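Local structure of inosine-uridine nucleoside N-ribohydrolase (Xanthomonas oryzae pv. oryzae, 4KL0) at residues D91-R96 and H128-R133; A134-L139 and S158-E163. The protein probably hydrolyses N-glycosidic bonds of nucleosides, binds calcium and is a putative bacterial effector. All coordinates share one frame; numbering follows the deposited sequence.

Interaction 1. Residues D91-R96 and H128-R133; sequences DVRVAR and HTDGVR
The loop 128-133 runs alongside strand 93-96 in the parallel sense and joins it by a single β-bridge between A95 and H128: H128 N donates to V94 O at 2.9 Å, in the carbonyl plane, and R96 N donates to H128 O, also at 2.9 Å and nearly along the C=O axis. The small A95 lets the loop come this close, its CB facing G131 O. Beyond the bridge R96 O receives only a weak, bent bond from G131 N, while a water lies within hydrogen-bonding distance of both R96 O and T129 O.

R93 and H128 carry the side-chain contact. R93 has CG anti to the backbone N (chi1 -166°) and stays extended to NE, which carries its guanidinium flat over one face of the H128 imidazole, centres 3.6 Å apart and planes 11° from parallel. NH2 sits above the rim of the ring, 3.2 Å from H128 CG, and also points at D130 OD1 in a nearly straight but long and weak salt bridge of 3.4 Å. Arginine suits the place because one flat, charged group can stack and pair at once; its charge would tend to keep the imidazole neutral. A second water, 2.6 Å from G131 O, also approaches R93 NH1 and D130 OD1. T129 CG2 lies over the centre of the R96 guanidinium, 4.1 Å from CZ, while R96 NH2 hydrogen-bonds to S74 OG.

D130 to R133 form a type II' turn, whose second position demands the positive phi (43°) that G131 adopts easily. V132 occupies the N-cap position of helix 133-141. The arrangement is an edge-strand extension of a Rossmann-like sheet: strand 93-96, already paired with strand 58-65, takes one further bridge from the incoming loop.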
# COMPACT_ATOMS: atom_id res chain seq x y z
N ASP A 91 -12.49 2.21 14.48
CA ASP A 91 -12.07 3.53 14.93
C ASP A 91 -11.04 4.20 14.05
O ASP A 91 -10.60 5.30 14.34
CB ASP A 91 -11.56 3.45 16.37
CG ASP A 91 -12.65 2.95 17.35
OD1 ASP A 91 -13.85 3.25 17.12
OD2 ASP A 91 -12.29 2.23 18.33
N VAL A 92 -10.66 3.53 12.95
CA VAL A 92 -9.82 4.19 11.96
C VAL A 92 -10.50 5.45 11.43
O VAL A 92 -11.63 5.44 10.87
CB VAL A 92 -9.50 3.18 10.81
CG1 VAL A 92 -8.65 3.86 9.77
CG2 VAL A 92 -8.82 1.94 11.37
N ARG A 93 -9.79 6.58 11.54
CA ARG A 93 -10.35 7.82 11.04
C ARG A 93 -9.91 8.07 9.59
O ARG A 93 -8.74 8.31 9.30
CB ARG A 93 -9.90 8.98 11.93
CG ARG A 93 -10.71 10.20 11.68
CD ARG A 93 -10.08 11.37 12.49
NE ARG A 93 -10.78 12.64 12.25
CZ ARG A 93 -10.64 13.39 11.16
NH1 ARG A 93 -9.83 13.00 10.14
NH2 ARG A 93 -11.32 14.55 11.07
N VAL A 94 -10.87 8.01 8.70
CA VAL A 94 -10.59 8.16 7.28
C VAL A 94 -11.00 9.56 6.81
O VAL A 94 -12.16 10.03 7.02
CB VAL A 94 -11.33 7.11 6.45
CG1 VAL A 94 -10.99 7.23 4.99
CG2 VAL A 94 -11.02 5.69 6.97
N ALA A 95 -10.08 10.19 6.09
CA ALA A 95 -10.33 11.53 5.57
C ALA A 95 -9.96 11.65 4.07
O ALA A 95 -8.98 11.00 3.62
CB ALA A 95 -9.51 12.52 6.37
N ARG A 96 -10.70 12.44 3.31
CA ARG A 96 -10.36 12.78 1.94
C ARG A 96 -9.15 13.74 1.92
O ARG A 96 -9.18 14.78 2.62
CB ARG A 96 -11.57 13.50 1.32
CG ARG A 96 -11.25 14.31 0.12
CD ARG A 96 -12.47 14.90 -0.55
NE ARG A 96 -12.78 16.26 -0.20
CZ ARG A 96 -13.97 16.80 -0.47
NH1 ARG A 96 -14.22 18.07 -0.16
NH2 ARG A 96 -14.91 16.04 -1.06
N HIS A 128 -14.14 12.07 6.68
CA HIS A 128 -13.87 13.47 7.05
C HIS A 128 -13.30 14.22 5.82
O HIS A 128 -12.76 13.60 4.92
CB HIS A 128 -12.92 13.49 8.24
CG HIS A 128 -13.49 12.84 9.46
ND1 HIS A 128 -14.36 13.49 10.32
CD2 HIS A 128 -13.32 11.59 9.98
CE1 HIS A 128 -14.69 12.67 11.31
NE2 HIS A 128 -14.08 11.51 11.12
N THR A 129 -13.49 15.54 5.75
CA THR A 129 -13.18 16.23 4.51
C THR A 129 -11.97 17.09 4.70
O THR A 129 -11.54 17.80 3.78
CB THR A 129 -14.37 17.10 4.02
OG1 THR A 129 -14.99 17.71 5.16
CG2 THR A 129 -15.39 16.23 3.28
N ASP A 130 -11.42 17.02 5.91
CA ASP A 130 -10.36 17.96 6.26
C ASP A 130 -8.93 17.40 6.21
O ASP A 130 -8.06 17.83 7.00
CB ASP A 130 -10.67 18.69 7.59
CG ASP A 130 -11.14 17.75 8.69
OD1 ASP A 130 -11.41 16.57 8.37
OD2 ASP A 130 -11.23 18.20 9.87
N GLY A 131 -8.69 16.48 5.27
CA GLY A 131 -7.35 15.95 5.01
C GLY A 131 -6.55 15.62 6.24
O GLY A 131 -6.98 14.84 7.09
N VAL A 132 -5.38 16.27 6.39
CA VAL A 132 -4.40 15.89 7.42
C VAL A 132 -4.54 16.60 8.79
O VAL A 132 -3.65 16.51 9.64
CB VAL A 132 -2.99 16.13 6.91
CG1 VAL A 132 -2.80 15.47 5.51
CG2 VAL A 132 -2.70 17.62 6.82
N ARG A 133 -5.66 17.28 9.01
CA ARG A 133 -5.85 18.01 10.27
C ARG A 133 -5.73 17.10 11.50
O ARG A 133 -4.96 17.37 12.46
CB ARG A 133 -7.20 18.71 10.29
CG ARG A 133 -7.23 19.75 11.41
CD ARG A 133 -6.40 20.98 11.01
NE ARG A 133 -5.14 21.15 11.76
CZ ARG A 133 -4.05 21.74 11.26
NH1 ARG A 133 -4.05 22.20 10.00
NH2 ARG A 133 -2.94 21.86 11.99
O HOH W 1 -8.60 15.40 9.05
O HOH W 2 -9.46 17.56 1.97

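Interaction 2. Residues A134-L139 and S158-E163; sequences AMCERL and SALLAE
No aromatic ring or guanidinium takes part, so there are no stacked faces or edges across this contact; the one planar group at its margin, the carboxylate of E163, is not what touches, and E163 meets the other helix through its aliphatic CB, at 4.2 Å from C136 SG. The real work is done by L160. Its CG stands anti to the backbone N (chi1 -179°), sending the branched end across to helix 133-141, where it meets M135, C136 and L139.

L160 CD1 reaches C136 SG at 3.7 Å and M135 CB at 3.9 Å. L139 CD1 meets the fork of L160 tip to tip, about equally close to both methyls. M135 crosses L160 at about a right angle, touching it with CB and, at 4.1 Å from SD to L160 CD2, with its sulfur; the M135 side chain also packs on L31, F33 and V64. L160 lies on L31 and F33 too, so both residues bridge helix to helix and helix to strand. A leucine fits between the helices because its forked end can touch three residues at once, and a cysteine because its short, unbranched side chain ends in a polarisable sulfur that tolerates an apolar setting.

The short helical segments cross at -47° with their axes 10.3 Å apart, a spacing wide enough for one layer of side chains between the backbones. No hydrogen bond spans them. The polar ends of the neighbouring residues turn elsewhere, R138 pairing with D62 through its NE. Cohesion probably comes mainly from burial of apolar and sulfur-bearing groups in a modest, essentially single-leucine contact.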
# COMPACT_ATOMS: atom_id res chain seq x y z
N ALA A 134 -6.45 15.98 11.47
CA ALA A 134 -6.40 15.05 12.59
C ALA A 134 -5.00 14.48 12.80
O ALA A 134 -4.61 14.27 13.93
CB ALA A 134 -7.45 13.94 12.46
N MET A 135 -4.26 14.19 11.72
CA MET A 135 -2.89 13.71 11.84
C MET A 135 -2.04 14.75 12.58
O MET A 135 -1.16 14.39 13.37
CB MET A 135 -2.28 13.37 10.46
CG MET A 135 -2.91 12.12 9.81
SD MET A 135 -2.14 11.79 8.15
CE MET A 135 -2.84 10.08 7.83
N CYS A 136 -2.24 16.03 12.24
CA CYS A 136 -1.51 17.12 12.90
C CYS A 136 -1.78 17.10 14.42
O CYS A 136 -0.83 17.06 15.25
CB CYS A 136 -1.90 18.49 12.32
SG CYS A 136 -1.19 18.87 10.69
N GLU A 137 -3.07 17.12 14.77
CA GLU A 137 -3.47 17.07 16.18
C GLU A 137 -2.89 15.86 16.89
O GLU A 137 -2.50 15.93 18.05
CB GLU A 137 -4.99 17.06 16.31
CG GLU A 137 -5.67 18.27 15.68
CD GLU A 137 -7.16 18.31 15.99
OE1 GLU A 137 -7.58 17.71 17.02
OE2 GLU A 137 -7.93 18.93 15.22
N ARG A 138 -2.83 14.72 16.19
CA ARG A 138 -2.29 13.53 16.79
C ARG A 138 -0.76 13.56 16.98
O ARG A 138 -0.25 13.05 17.97
CB ARG A 138 -2.76 12.26 16.03
CG ARG A 138 -2.17 10.98 16.62
CD ARG A 138 -2.71 9.72 15.91
NE ARG A 138 -4.17 9.67 15.90
CZ ARG A 138 -4.86 9.17 16.93
NH1 ARG A 138 -4.21 8.73 18.00
NH2 ARG A 138 -6.20 9.10 16.87
N LEU A 139 -0.03 14.15 16.03
CA LEU A 139 1.42 14.27 16.19
C LEU A 139 1.70 15.12 17.46
O LEU A 139 2.66 14.88 18.19
CB LEU A 139 2.06 14.94 14.95
CG LEU A 139 2.10 14.00 13.73
CD1 LEU A 139 2.66 14.73 12.54
CD2 LEU A 139 2.94 12.76 14.06
N SER A 158 3.00 15.18 1.91
CA SER A 158 3.88 16.36 1.84
C SER A 158 3.19 17.50 2.59
O SER A 158 3.88 18.22 3.33
CB SER A 158 4.09 16.74 0.39
OG SER A 158 4.80 17.98 0.29
N ALA A 159 1.86 17.66 2.42
CA ALA A 159 1.10 18.68 3.18
C ALA A 159 1.31 18.55 4.68
O ALA A 159 1.41 19.55 5.39
CB ALA A 159 -0.40 18.66 2.84
N LEU A 160 1.41 17.31 5.18
CA LEU A 160 1.57 17.08 6.62
C LEU A 160 2.94 17.52 7.05
O LEU A 160 3.08 18.15 8.10
CB LEU A 160 1.37 15.58 6.99
CG LEU A 160 1.52 15.24 8.49
CD1 LEU A 160 0.42 15.91 9.27
CD2 LEU A 160 1.41 13.73 8.77
N LEU A 161 3.96 17.20 6.26
CA LEU A 161 5.32 17.62 6.65
C LEU A 161 5.35 19.13 6.58
O LEU A 161 6.09 19.79 7.36
CB LEU A 161 6.39 17.02 5.76
CG LEU A 161 7.16 15.94 6.48
CD1 LEU A 161 6.17 14.81 6.86
CD2 LEU A 161 8.26 15.46 5.58
N ALA A 162 4.56 19.74 5.70
CA ALA A 162 4.63 21.20 5.63
C ALA A 162 3.87 21.87 6.78
O ALA A 162 4.38 22.85 7.37
CB ALA A 162 4.12 21.71 4.29
N GLU A 163 2.65 21.41 7.07
CA GLU A 163 1.84 22.05 8.10
C GLU A 163 2.35 21.74 9.49
O GLU A 163 2.25 22.56 10.39
CB GLU A 163 0.36 21.67 7.93
CG GLU A 163 -0.15 22.19 6.58
CD GLU A 163 -1.60 21.90 6.33
OE1 GLU A 163 -2.29 21.48 7.29
OE2 GLU A 163 -2.03 22.09 5.16

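The two interactions follow one another along the chain: 91-96 and 128-133 meet first, and helix 133-141, begun by the end of that loop, then meets helix 155-163. Their centres lie 11 Å apart on the same side of the chain's centre. They also touch directly, R93 NH1 packing on A134 CB at 3.5 Å and R133 NH1 reaching E163 OE1 in a long, weak ion pair. Interaction 1 adds a single bridge to strand 93-96, an outermost strand of the sheet; interaction 2 joins two helices lying over strand 28-34. The V94 side chain is about 11 Å from those of calcium-binding D35 and D42, and the M135 side chain about 10 Å from that of I151.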